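Local coordinates for uncharacterized protein PSPTO_0244 (Pseudomonas syringae pv. tomato, PDB 3MYX), which is of unknown function but carries cupin folds and is probably related to (S)-ureidoglycine aminohydrolases, at residues 146-151 with 176-181; 197-202 with 223-228; 55-60 with 102-107; 51-56 with 108-113. All blocks are in the same frame, centred on the assembly; numbering follows the deposited sequence.

Contact 1 of 4, residues 146-151 with 176-181; sequences IMISPL and PYERIS
Ile-146 turns its carbonyl oxygen to Ile-180, whose N lies 2.9 Å from Ile-146 O and nearly on the line of the C=O bond. Its side chain runs beside that of Arg-179, both pointing the same way, and Ile-146 CD1 packs on Arg-179 CD at 3.7 Å. Met-147, a selenomethionine, forms a single backbone bridge with Arg-179. Its CB points away from the partner segment, but the chain bends at chi2 and again at chi3 (-58°), which sets CE 3.8 Å from Tyr-177 CB. Next, Ile-148 N and Ser-149 N both donate to Glu-178 O, at 2.9 Å and 3.1 Å, arriving from the same face of its carbonyl plane, a double grip on one acceptor. The branches of Ile-148 lie against the Glu-178 carboxylate, CD1 being 3.5 Å from OE2, while its CG1 meets Ile-180 CG2. Ser-149 OG sits between the backbone N and carbonyl carbon (chi1 67°), where it accepts from Glu-178 N at 2.9 Å and donates to Pro-150 O. A water then joins Pro-150 O to Pro-176 O. The loop between strands 137-139 and 154-161 is thus laid along one edge of strand 177-178, whose other edge pairs with strand 222-227; there Glu-178 OE2 forms a salt bridge with Lys-224.

Contact 2 of 4, residues 197-202 with 223-228; sequences VVLSLE and CKWTST
Val-198 with Thr-226, and Ser-200 with Lys-224, form the hydrogen-bonded pairs of two antiparallel strands. In the first, Val-198 N reaches Thr-226 O and Thr-226 N returns to Val-198 O, each at 3.0 Å; in the second, Lys-224 N gives the shorter bond, 2.9 Å to Ser-200 O. Weaker CA-H...O contacts fill in between, notably from Leu-199 CA to Lys-224 O.

A water extends the polar network on the face that carries Val-198, Ser-200 and Thr-226. It donates to Val-198 O at 2.8 Å and is hydrogen-bonded to both Ser-200 OG and Thr-226 OG1, tying the two hydroxyls across the strands.

The strands belong to an antiparallel cupin sheet in the part of the chain assigned to a EutQ-like cupin domain, where strand 197-201 also pairs with strand 206-209 and strand 222-227 with 177-178.

Apolar contact is concentrated on the face of Leu-199 and Trp-225. Val-197 CG2, anti to its backbone N, makes a CH-pi contact 3.4 Å from the centroid of the Trp-225 six-membered ring and 12° off the normal; Tyr-177 stacks on the opposite face. Leu-199 CD2 meets Trp-225 CE3 obliquely at 4.0 Å.

The rotation of the indole is further fixed by a bond within its own strand, from Trp-225 NE1 to Ser-227 OG at 2.9 Å.

Contact 3 of 4, residues 55-60 with 102-107; sequences GTALSV and RIDAQP
Ala-57, Leu-58 and Ser-59 face Asp-104, Ile-103 and Arg-102 across two antiparallel strands whose axes approach to 4.6 Å, with their chain directions 170° apart. The ladder forms one side of a four-stranded antiparallel sheet in the first cupin-like half of the protein: strand 57-60 is outermost within this chain, and strand 101-105 pairs on its other edge with strand 75-80. Leu-58 and Ile-103 are the hydrogen-bonded pair, with Leu-58 N to Ile-103 O at 2.9 Å and Ile-103 N to Leu-58 O at 2.8 Å. Before the first strand begins, Ala-105 N reaches Thr-56 O from well above the carbonyl plane, and Gly-55 CA makes a CA-H...O contact with Gln-106 O at 3.4 Å.

The two faces of the ladder differ in character. Leu-58 and Ile-103 turn to the side where both touch Phe-33. On the other side Arg-102 carries the contact. Its CG is anti to the backbone N (chi1 180°), and the chain stays extended as far as NE, leaning across toward the neighbouring strand, where the guanidinium comes beside Ala-57. Ala-57 CB lies over one face of the guanidinium, offset toward the rim and 3.3 Å from Arg-102 NH2, while also touching Asp-104 OD1. At the guanidinium edge, exactly in its plane, Arg-102 NH1 donates to Ser-59 OG at 3.0 Å.

Contact 4 of 4, residues 51-56 with 108-113; sequences IVEFGT and ESLWAF
Val-52 lies side by side with Trp-111 in the tight part of this contact, its CB over one face of the indole, 3.8 Å from the centroid of the five-membered ring, in a CH-pi contact. The branch CG1, anti to the backbone N (chi1 173°), extends over the benzo part and reaches Trp-111 CZ2 at 3.5 Å. Phe-54 CB meets Trp-111 CH2 at 3.6 Å, and Val-52 CG2 touches Phe-113 CD2, whose ring also makes a cation-pi interaction with Arg-37. Beneath this packing Val-52 N donates to Trp-111 O at 2.8 Å, and Trp-111 N returns the bond to Val-52 O.

The other face is looser. Glu-53 runs alongside Leu-110, its OE2 3.7 Å from Leu-110 CD1, with a long, weak ion pair to Arg-38 beyond. Toward exposed Glu-108 the last bond of the ladder, Ser-109 N to Phe-54 O, is more bent (139° at the hydrogen). The buried hydroxyl of Ser-109 is held by Gln-106 O.

With strand 109-116 held between strands 47-54 and 66-71, and aromatic side chains filling one face, this is consistent with the antiparallel sheet of a cupin-type beta-barrel.

The four contacts fall into two pairs, one in each half of an all-beta chain, consistent with two successive cupin folds. Contacts 3 and 4 come first and are nested: strand 47-54 is followed, after Gly-55 and Thr-56, by 57-60, strand 101-105 precedes 109-116, and those two linking residues are common to both. Their centres lie about 10 Å apart, and Ala-105 packs on Trp-111 between their two sheets. Contacts 1 and 2 follow in series, equally close, and share one sheet through neighbouring strands 177-178 and 222-227. The centres of contacts 1 and 3 are about 43 Å apart. Each half thus illustrates how a cupin-type fold is probably built from antiparallel ladders of neighbouring strands.

Contact 1 of 4, residues 146-151 with 176-181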
loop_
_atom_site.group_PDB
_atom_site.type_symbol
_atom_site.label_atom_id
_atom_site.label_comp_id
_atom_site.label_asym_id
_atom_site.label_seq_id
_atom_site.Cartn_x
_atom_site.Cartn_y
_atom_site.Cartn_z
ATOM N N ILE A 146 -22.067 -4.787 -10.843
ATOM C CA ILE A 146 -22.005 -3.906 -9.672
ATOM C C ILE A 146 -21.915 -2.425 -10.041
ATOM O O ILE A 146 -21.779 -1.584 -9.169
ATOM C CB ILE A 146 -20.892 -4.318 -8.684
ATOM C CG1 ILE A 146 -19.502 -4.072 -9.280
ATOM C CG2 ILE A 146 -21.072 -5.801 -8.238
ATOM C CD1 ILE A 146 -18.367 -4.330 -8.296
HETATM N N MSE A 147 -22.028 -2.099 -11.319
HETATM C CA MSE A 147 -21.819 -0.734 -11.789
HETATM C C MSE A 147 -23.061 0.132 -11.609
HETATM O O MSE A 147 -24.190 -0.343 -11.799
HETATM C CB MSE A 147 -21.436 -0.726 -13.267
HETATM C CG MSE A 147 -20.099 -1.340 -13.575
HETATM SE SE MSE A 147 -18.588 -0.590 -12.604
HETATM C CE MSE A 147 -18.813 1.232 -13.213
ATOM N N ILE A 148 -22.837 1.404 -11.273
ATOM C CA ILE A 148 -23.871 2.460 -11.304
ATOM C C ILE A 148 -23.636 3.318 -12.552
ATOM O O ILE A 148 -24.544 3.545 -13.343
ATOM C CB ILE A 148 -23.849 3.307 -10.008
ATOM C CG1 ILE A 148 -24.283 2.441 -8.826
ATOM C CG2 ILE A 148 -24.747 4.554 -10.122
ATOM C CD1 ILE A 148 -24.032 3.053 -7.488
ATOM N N SER A 149 -22.403 3.778 -12.746
ATOM C CA SER A 149 -22.040 4.559 -13.905
ATOM C C SER A 149 -21.742 3.618 -15.077
ATOM O O SER A 149 -21.668 2.391 -14.905
ATOM C CB SER A 149 -20.765 5.344 -13.605
ATOM O OG SER A 149 -19.666 4.461 -13.456
ATOM N N PRO A 150 -21.509 4.189 -16.277
ATOM C CA PRO A 150 -20.917 3.381 -17.341
ATOM C C PRO A 150 -19.558 2.808 -16.912
ATOM O O PRO A 150 -18.898 3.326 -15.992
ATOM C CB PRO A 150 -20.747 4.379 -18.481
ATOM C CG PRO A 150 -21.810 5.420 -18.225
ATOM C CD PRO A 150 -21.794 5.557 -16.728
ATOM N N LEU A 151 -19.141 1.745 -17.576
ATOM C CA LEU A 151 -17.854 1.141 -17.267
ATOM C C LEU A 151 -16.715 2.107 -17.603
ATOM O O LEU A 151 -16.745 2.780 -18.628
ATOM C CB LEU A 151 -17.652 -0.175 -18.021
ATOM C CG LEU A 151 -18.466 -1.358 -17.501
ATOM C CD1 LEU A 151 -18.725 -2.371 -18.627
ATOM C CD2 LEU A 151 -17.798 -2.006 -16.329
ATOM N N PRO A 176 -13.465 8.125 -14.657
ATOM C CA PRO A 176 -14.395 8.145 -13.524
ATOM C C PRO A 176 -15.363 6.980 -13.529
ATOM O O PRO A 176 -15.795 6.519 -14.584
ATOM C CB PRO A 176 -15.196 9.437 -13.743
ATOM C CG PRO A 176 -14.431 10.233 -14.686
ATOM C CD PRO A 176 -13.597 9.323 -15.507
ATOM N N TYR A 177 -15.722 6.510 -12.347
ATOM C CA TYR A 177 -16.799 5.532 -12.224
ATOM C C TYR A 177 -17.385 5.463 -10.842
ATOM O O TYR A 177 -16.806 5.970 -9.860
ATOM C CB TYR A 177 -16.363 4.137 -12.664
ATOM C CG TYR A 177 -15.342 3.437 -11.788
ATOM C CD1 TYR A 177 -13.983 3.678 -11.930
ATOM C CD2 TYR A 177 -15.737 2.510 -10.838
ATOM C CE1 TYR A 177 -13.042 3.004 -11.172
ATOM C CE2 TYR A 177 -14.816 1.822 -10.080
ATOM C CZ TYR A 177 -13.464 2.068 -10.251
ATOM O OH TYR A 177 -12.514 1.411 -9.509
ATOM N N GLU A 178 -18.553 4.828 -10.783
ATOM C CA GLU A 178 -19.288 4.613 -9.547
ATOM C C GLU A 178 -19.862 3.222 -9.570
ATOM O O GLU A 178 -20.451 2.809 -10.561
ATOM C CB GLU A 178 -20.403 5.656 -9.408
ATOM C CG GLU A 178 -21.195 5.556 -8.087
ATOM C CD GLU A 178 -22.336 6.563 -7.988
ATOM O OE1 GLU A 178 -22.427 7.474 -8.839
ATOM O OE2 GLU A 178 -23.125 6.440 -7.035
ATOM N N ARG A 179 -19.705 2.507 -8.463
ATOM C CA ARG A 179 -20.267 1.181 -8.303
ATOM C C ARG A 179 -20.960 1.077 -6.957
ATOM O O ARG A 179 -20.771 1.917 -6.073
ATOM C CB ARG A 179 -19.161 0.126 -8.403
ATOM C CG ARG A 179 -18.008 0.296 -7.413
ATOM C CD ARG A 179 -17.136 -0.945 -7.360
ATOM N NE ARG A 179 -16.061 -0.830 -6.372
ATOM C CZ ARG A 179 -16.217 -0.950 -5.057
ATOM N NH1 ARG A 179 -17.421 -1.182 -4.520
ATOM N NH2 ARG A 179 -15.164 -0.825 -4.257
ATOM N N ILE A 180 -21.731 0.019 -6.792
ATOM C CA ILE A 180 -22.387 -0.238 -5.524
ATOM C C ILE A 180 -21.402 -0.741 -4.491
ATOM O O ILE A 180 -20.304 -1.194 -4.812
ATOM C CB ILE A 180 -23.573 -1.215 -5.673
ATOM C CG1 ILE A 180 -23.092 -2.624 -6.039
ATOM C CG2 ILE A 180 -24.597 -0.659 -6.673
ATOM C CD1 ILE A 180 -24.238 -3.659 -6.044
ATOM N N SER A 181 -21.781 -0.639 -3.233
ATOM C CA SER A 181 -20.967 -1.177 -2.154
ATOM C C SER A 181 -20.870 -2.694 -2.272
ATOM O O SER A 181 -21.875 -3.379 -2.513
ATOM C CB SER A 181 -21.611 -0.813 -0.821
ATOM O OG SER A 181 -20.852 -1.264 0.279
HETATM O O HOH W 1 -18.346 6.409 -15.749
#

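Contact 2 of 4, residues 197-202 with 223-228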
loop_
_atom_site.group_PDB
_atom_site.type_symbol
_atom_site.label_atom_id
_atom_site.label_comp_id
_atom_site.label_asym_id
_atom_site.label_seq_id
_atom_site.Cartn_x
_atom_site.Cartn_y
_atom_site.Cartn_z
ATOM N N VAL A 197 -10.994 9.979 -4.516
ATOM C CA VAL A 197 -12.068 9.013 -4.530
ATOM C C VAL A 197 -12.810 9.075 -3.214
ATOM O O VAL A 197 -12.201 9.314 -2.164
ATOM C CB VAL A 197 -11.544 7.576 -4.821
ATOM C CG1 VAL A 197 -10.556 7.125 -3.785
ATOM C CG2 VAL A 197 -12.701 6.555 -4.964
ATOM N N VAL A 198 -14.125 8.870 -3.286
ATOM C CA VAL A 198 -14.953 8.734 -2.098
ATOM C C VAL A 198 -15.280 7.259 -1.880
ATOM O O VAL A 198 -15.822 6.578 -2.767
ATOM C CB VAL A 198 -16.250 9.545 -2.212
ATOM C CG1 VAL A 198 -17.142 9.285 -1.001
ATOM C CG2 VAL A 198 -15.918 11.017 -2.351
ATOM N N LEU A 199 -14.897 6.766 -0.715
ATOM C CA LEU A 199 -15.199 5.413 -0.276
ATOM C C LEU A 199 -16.308 5.511 0.780
ATOM O O LEU A 199 -16.114 6.091 1.857
ATOM C CB LEU A 199 -13.938 4.715 0.252
ATOM C CG LEU A 199 -12.753 4.631 -0.718
ATOM C CD1 LEU A 199 -11.543 3.947 -0.062
ATOM C CD2 LEU A 199 -13.135 3.912 -2.029
ATOM N N SER A 200 -17.478 4.980 0.440
ATOM C CA SER A 200 -18.619 4.971 1.370
ATOM C C SER A 200 -18.651 3.630 2.109
ATOM O O SER A 200 -18.539 2.588 1.487
ATOM C CB SER A 200 -19.936 5.227 0.615
ATOM O OG SER A 200 -19.852 6.345 -0.256
ATOM N N LEU A 201 -18.808 3.653 3.441
ATOM C CA LEU A 201 -18.442 2.479 4.291
ATOM C C LEU A 201 -19.579 1.668 4.934
ATOM O O LEU A 201 -20.712 2.143 5.011
ATOM C CB LEU A 201 -17.478 2.941 5.390
ATOM C CG LEU A 201 -16.297 3.751 4.857
ATOM C CD1 LEU A 201 -15.338 4.088 5.984
ATOM C CD2 LEU A 201 -15.589 2.984 3.741
ATOM N N GLU A 202 -19.242 0.452 5.407
ATOM C CA GLU A 202 -20.222 -0.474 6.022
ATOM C C GLU A 202 -21.107 0.227 7.053
ATOM O O GLU A 202 -22.324 0.034 7.061
ATOM C CB GLU A 202 -19.518 -1.666 6.697
ATOM N N CYS A 223 -17.350 -1.591 0.921
ATOM C CA CYS A 223 -16.819 -0.366 0.370
ATOM C C CYS A 223 -17.582 -0.028 -0.915
ATOM O O CYS A 223 -17.597 -0.912 -1.771
ATOM C CB CYS A 223 -15.353 -0.678 0.042
ATOM S SG CYS A 223 -14.307 0.644 -0.501
ATOM N N LYS A 224 -18.087 1.191 -1.053
ATOM C CA LYS A 224 -18.567 1.736 -2.311
ATOM C C LYS A 224 -17.492 2.673 -2.844
ATOM O O LYS A 224 -16.927 3.421 -2.085
ATOM C CB LYS A 224 -19.841 2.521 -2.050
ATOM C CG LYS A 224 -20.483 3.108 -3.271
ATOM C CD LYS A 224 -21.591 4.055 -2.880
ATOM C CE LYS A 224 -22.090 4.827 -4.072
ATOM N NZ LYS A 224 -22.623 3.920 -5.120
ATOM N N TRP A 225 -17.220 2.604 -4.146
ATOM C CA TRP A 225 -16.286 3.507 -4.809
ATOM C C TRP A 225 -17.068 4.501 -5.649
ATOM O O TRP A 225 -17.908 4.093 -6.464
ATOM C CB TRP A 225 -15.363 2.709 -5.727
ATOM C CG TRP A 225 -14.498 3.525 -6.667
ATOM C CD1 TRP A 225 -14.919 4.278 -7.728
ATOM C CD2 TRP A 225 -13.066 3.657 -6.640
ATOM N NE1 TRP A 225 -13.850 4.862 -8.354
ATOM C CE2 TRP A 225 -12.703 4.479 -7.724
ATOM C CE3 TRP A 225 -12.051 3.131 -5.830
ATOM C CZ2 TRP A 225 -11.383 4.844 -7.975
ATOM C CZ3 TRP A 225 -10.749 3.498 -6.083
ATOM C CH2 TRP A 225 -10.424 4.326 -7.157
ATOM N N THR A 226 -16.767 5.787 -5.485
ATOM C CA THR A 226 -17.233 6.844 -6.391
ATOM C C THR A 226 -16.090 7.776 -6.727
ATOM O O THR A 226 -15.530 8.433 -5.852
ATOM C CB THR A 226 -18.362 7.697 -5.785
ATOM O OG1 THR A 226 -19.380 6.836 -5.292
ATOM C CG2 THR A 226 -18.955 8.633 -6.860
ATOM N N SER A 227 -15.765 7.858 -8.008
ATOM C CA SER A 227 -14.840 8.862 -8.506
ATOM C C SER A 227 -15.541 9.643 -9.606
ATOM O O SER A 227 -16.219 9.073 -10.457
ATOM C CB SER A 227 -13.541 8.236 -9.006
ATOM O OG SER A 227 -13.756 7.270 -10.019
ATOM N N THR A 228 -15.382 10.955 -9.574
ATOM C CA THR A 228 -15.972 11.820 -10.594
ATOM C C THR A 228 -14.916 12.373 -11.544
ATOM O O THR A 228 -15.238 13.104 -12.458
ATOM C CB THR A 228 -16.767 12.971 -9.932
ATOM O OG1 THR A 228 -15.890 13.712 -9.085
ATOM C CG2 THR A 228 -17.969 12.420 -9.128
HETATM O O HOH W 2 -18.617 6.177 -2.765
#

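Contact 3 of 4, residues 55-60 with 102-107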
loop_
_atom_site.group_PDB
_atom_site.type_symbol
_atom_site.label_atom_id
_atom_site.label_comp_id
_atom_site.label_asym_id
_atom_site.label_seq_id
_atom_site.Cartn_x
_atom_site.Cartn_y
_atom_site.Cartn_z
ATOM N N GLY A 55 14.024 7.087 12.028
ATOM C CA GLY A 55 14.943 8.191 11.824
ATOM C C GLY A 55 16.413 7.856 11.874
ATOM O O GLY A 55 17.235 8.760 12.012
ATOM N N THR A 56 16.745 6.574 11.739
ATOM C CA THR A 56 18.105 6.085 11.768
ATOM C C THR A 56 18.272 5.019 10.651
ATOM O O THR A 56 17.390 4.835 9.827
ATOM C CB THR A 56 18.413 5.528 13.203
ATOM O OG1 THR A 56 17.446 4.531 13.552
ATOM C CG2 THR A 56 18.355 6.651 14.270
ATOM N N ALA A 57 19.393 4.301 10.663
ATOM C CA ALA A 57 19.601 3.173 9.768
ATOM C C ALA A 57 19.582 1.857 10.523
ATOM O O ALA A 57 20.032 1.768 11.665
ATOM C CB ALA A 57 20.902 3.321 9.000
ATOM N N LEU A 58 19.060 0.841 9.857
ATOM C CA LEU A 58 19.147 -0.521 10.362
ATOM C C LEU A 58 19.359 -1.478 9.202
ATOM O O LEU A 58 18.891 -1.286 8.099
ATOM C CB LEU A 58 17.954 -0.920 11.274
ATOM C CG LEU A 58 16.527 -1.103 10.727
ATOM C CD1 LEU A 58 16.459 -2.276 9.781
ATOM C CD2 LEU A 58 15.484 -1.269 11.841
ATOM N N SER A 59 20.147 -2.497 9.480
ATOM C CA SER A 59 20.489 -3.503 8.488
ATOM C C SER A 59 19.809 -4.818 8.867
ATOM O O SER A 59 19.798 -5.219 10.041
ATOM C CB SER A 59 22.007 -3.687 8.423
ATOM O OG SER A 59 22.668 -2.532 7.904
ATOM N N VAL A 60 19.241 -5.487 7.872
ATOM C CA VAL A 60 18.550 -6.750 8.050
ATOM C C VAL A 60 19.196 -7.780 7.125
ATOM O O VAL A 60 19.315 -7.543 5.920
ATOM C CB VAL A 60 17.059 -6.593 7.702
ATOM C CG1 VAL A 60 16.278 -7.872 8.050
ATOM C CG2 VAL A 60 16.466 -5.376 8.414
ATOM N N ARG A 102 19.664 -2.704 3.912
ATOM C CA ARG A 102 19.859 -1.640 4.882
ATOM C C ARG A 102 18.822 -0.571 4.584
ATOM O O ARG A 102 18.662 -0.141 3.429
ATOM C CB ARG A 102 21.280 -1.075 4.824
ATOM C CG ARG A 102 21.552 0.050 5.810
ATOM C CD ARG A 102 23.032 0.344 5.789
ATOM N NE ARG A 102 23.451 1.448 6.643
ATOM C CZ ARG A 102 23.692 1.361 7.951
ATOM N NH1 ARG A 102 23.518 0.224 8.620
ATOM N NH2 ARG A 102 24.089 2.434 8.603
ATOM N N ILE A 103 18.095 -0.181 5.626
ATOM C CA ILE A 103 17.041 0.813 5.561
ATOM C C ILE A 103 17.549 2.024 6.321
ATOM O O ILE A 103 17.688 1.975 7.532
ATOM C CB ILE A 103 15.740 0.260 6.193
ATOM C CG1 ILE A 103 15.329 -1.060 5.505
ATOM C CG2 ILE A 103 14.619 1.305 6.160
ATOM C CD1 ILE A 103 14.136 -1.790 6.120
ATOM N N ASP A 104 17.854 3.086 5.586
ATOM C CA ASP A 104 18.528 4.257 6.141
ATOM C C ASP A 104 17.567 5.447 6.027
ATOM O O ASP A 104 17.437 6.037 4.960
ATOM C CB ASP A 104 19.849 4.501 5.405
ATOM C CG ASP A 104 20.662 5.632 5.982
ATOM O OD1 ASP A 104 20.193 6.309 6.913
ATOM O OD2 ASP A 104 21.768 5.817 5.447
ATOM N N ALA A 105 16.916 5.801 7.135
ATOM C CA ALA A 105 15.924 6.867 7.190
ATOM C C ALA A 105 16.551 8.152 7.704
ATOM O O ALA A 105 17.277 8.160 8.685
ATOM C CB ALA A 105 14.761 6.476 8.102
ATOM N N GLN A 106 16.198 9.256 7.062
ATOM C CA GLN A 106 16.523 10.553 7.615
ATOM C C GLN A 106 15.706 10.750 8.892
ATOM O O GLN A 106 14.647 10.154 9.058
ATOM C CB GLN A 106 16.246 11.650 6.592
ATOM C CG GLN A 106 17.251 11.628 5.450
ATOM C CD GLN A 106 18.681 11.746 5.941
ATOM O OE1 GLN A 106 19.486 10.828 5.781
ATOM N NE2 GLN A 106 18.999 12.878 6.563
ATOM N N PRO A 107 16.210 11.578 9.823
ATOM C CA PRO A 107 15.422 11.794 11.031
ATOM C C PRO A 107 13.989 12.212 10.740
ATOM O O PRO A 107 13.738 12.976 9.791
ATOM C CB PRO A 107 16.175 12.925 11.731
ATOM C CG PRO A 107 17.580 12.721 11.326
ATOM C CD PRO A 107 17.495 12.301 9.875
#

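Contact 4 of 4, residues 51-56 with 108-113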
loop_
_atom_site.group_PDB
_atom_site.type_symbol
_atom_site.label_atom_id
_atom_site.label_comp_id
_atom_site.label_asym_id
_atom_site.label_seq_id
_atom_site.Cartn_x
_atom_site.Cartn_y
_atom_site.Cartn_z
ATOM N N ILE A 51 1.809 2.256 9.347
ATOM C CA ILE A 51 2.888 3.197 9.092
ATOM C C ILE A 51 4.115 2.828 9.927
ATOM O O ILE A 51 4.039 2.094 10.923
ATOM C CB ILE A 51 2.459 4.678 9.338
ATOM C CG1 ILE A 51 2.151 4.913 10.828
ATOM C CG2 ILE A 51 1.273 5.053 8.425
ATOM C CD1 ILE A 51 1.839 6.358 11.195
ATOM N N VAL A 52 5.262 3.290 9.455
ATOM C CA VAL A 52 6.519 3.191 10.186
ATOM C C VAL A 52 7.056 4.607 10.377
ATOM O O VAL A 52 7.078 5.399 9.428
ATOM C CB VAL A 52 7.563 2.320 9.471
ATOM C CG1 VAL A 52 8.914 2.387 10.181
ATOM C CG2 VAL A 52 7.057 0.878 9.383
ATOM N N GLU A 53 7.429 4.927 11.613
ATOM C CA GLU A 53 8.141 6.156 11.942
ATOM C C GLU A 53 9.568 5.750 12.295
ATOM O O GLU A 53 9.777 4.940 13.191
ATOM C CB GLU A 53 7.450 6.865 13.112
ATOM C CG GLU A 53 6.029 7.273 12.771
ATOM C CD GLU A 53 5.316 8.092 13.826
ATOM O OE1 GLU A 53 5.955 8.554 14.780
ATOM O OE2 GLU A 53 4.095 8.270 13.684
ATOM N N PHE A 54 10.550 6.300 11.596
ATOM C CA PHE A 54 11.926 5.904 11.805
ATOM C C PHE A 54 12.864 7.026 11.392
ATOM O O PHE A 54 12.525 7.842 10.524
ATOM C CB PHE A 54 12.198 4.625 11.009
ATOM C CG PHE A 54 13.314 3.786 11.554
ATOM C CD1 PHE A 54 13.195 3.156 12.784
ATOM C CD2 PHE A 54 14.467 3.569 10.810
ATOM C CE1 PHE A 54 14.212 2.354 13.273
ATOM C CE2 PHE A 54 15.492 2.750 11.302
ATOM C CZ PHE A 54 15.363 2.166 12.532
ATOM N N GLY A 55 14.024 7.087 12.028
ATOM C CA GLY A 55 14.943 8.191 11.824
ATOM C C GLY A 55 16.413 7.856 11.874
ATOM O O GLY A 55 17.235 8.760 12.012
ATOM N N THR A 56 16.745 6.574 11.739
ATOM C CA THR A 56 18.105 6.085 11.768
ATOM C C THR A 56 18.272 5.019 10.651
ATOM O O THR A 56 17.390 4.835 9.827
ATOM C CB THR A 56 18.413 5.528 13.203
ATOM O OG1 THR A 56 17.446 4.531 13.552
ATOM C CG2 THR A 56 18.355 6.651 14.270
ATOM N N GLU A 108 13.052 11.691 11.529
ATOM C CA GLU A 108 11.657 12.108 11.466
ATOM C C GLU A 108 11.024 11.723 10.119
ATOM O O GLU A 108 10.264 12.497 9.547
ATOM C CB GLU A 108 11.540 13.625 11.743
ATOM C CG GLU A 108 12.340 14.084 12.965
ATOM C CD GLU A 108 11.784 13.554 14.267
ATOM O OE1 GLU A 108 10.573 13.263 14.338
ATOM O OE2 GLU A 108 12.568 13.446 15.234
ATOM N N SER A 109 11.370 10.544 9.604
ATOM C CA SER A 109 10.738 10.029 8.390
ATOM C C SER A 109 9.535 9.164 8.766
ATOM O O SER A 109 9.458 8.595 9.867
ATOM C CB SER A 109 11.733 9.238 7.551
ATOM O OG SER A 109 12.785 10.050 7.077
ATOM N N LEU A 110 8.599 9.055 7.824
ATOM C CA LEU A 110 7.351 8.336 8.053
ATOM C C LEU A 110 6.888 7.784 6.726
ATOM O O LEU A 110 6.770 8.523 5.737
ATOM C CB LEU A 110 6.284 9.284 8.639
ATOM C CG LEU A 110 4.971 8.688 9.169
ATOM C CD1 LEU A 110 4.319 9.635 10.223
ATOM C CD2 LEU A 110 3.963 8.336 8.053
ATOM N N TRP A 111 6.603 6.486 6.704
ATOM C CA TRP A 111 6.037 5.860 5.517
ATOM C C TRP A 111 4.882 4.954 5.849
ATOM O O TRP A 111 4.803 4.434 6.956
ATOM C CB TRP A 111 7.093 5.091 4.741
ATOM C CG TRP A 111 7.881 4.015 5.439
ATOM C CD1 TRP A 111 7.623 2.674 5.440
ATOM C CD2 TRP A 111 9.127 4.177 6.146
ATOM N NE1 TRP A 111 8.622 1.993 6.076
ATOM C CE2 TRP A 111 9.546 2.885 6.547
ATOM C CE3 TRP A 111 9.915 5.283 6.496
ATOM C CZ2 TRP A 111 10.731 2.665 7.249
ATOM C CZ3 TRP A 111 11.075 5.066 7.230
ATOM C CH2 TRP A 111 11.471 3.765 7.585
ATOM N N ALA A 112 3.977 4.785 4.888
ATOM C CA ALA A 112 2.966 3.746 4.984
ATOM C C ALA A 112 3.557 2.431 4.487
ATOM O O ALA A 112 4.467 2.411 3.669
ATOM C CB ALA A 112 1.717 4.095 4.186
ATOM N N PHE A 113 3.018 1.325 4.974
ATOM C CA PHE A 113 3.457 0.021 4.517
ATOM C C PHE A 113 2.302 -0.943 4.328
ATOM O O PHE A 113 1.241 -0.825 4.966
ATOM C CB PHE A 113 4.477 -0.598 5.498
ATOM C CG PHE A 113 3.859 -1.157 6.766
ATOM C CD1 PHE A 113 3.385 -2.461 6.827
ATOM C CD2 PHE A 113 3.738 -0.378 7.911
ATOM C CE1 PHE A 113 2.789 -2.969 7.977
ATOM C CE2 PHE A 113 3.148 -0.899 9.075
ATOM C CZ PHE A 113 2.666 -2.195 9.097
#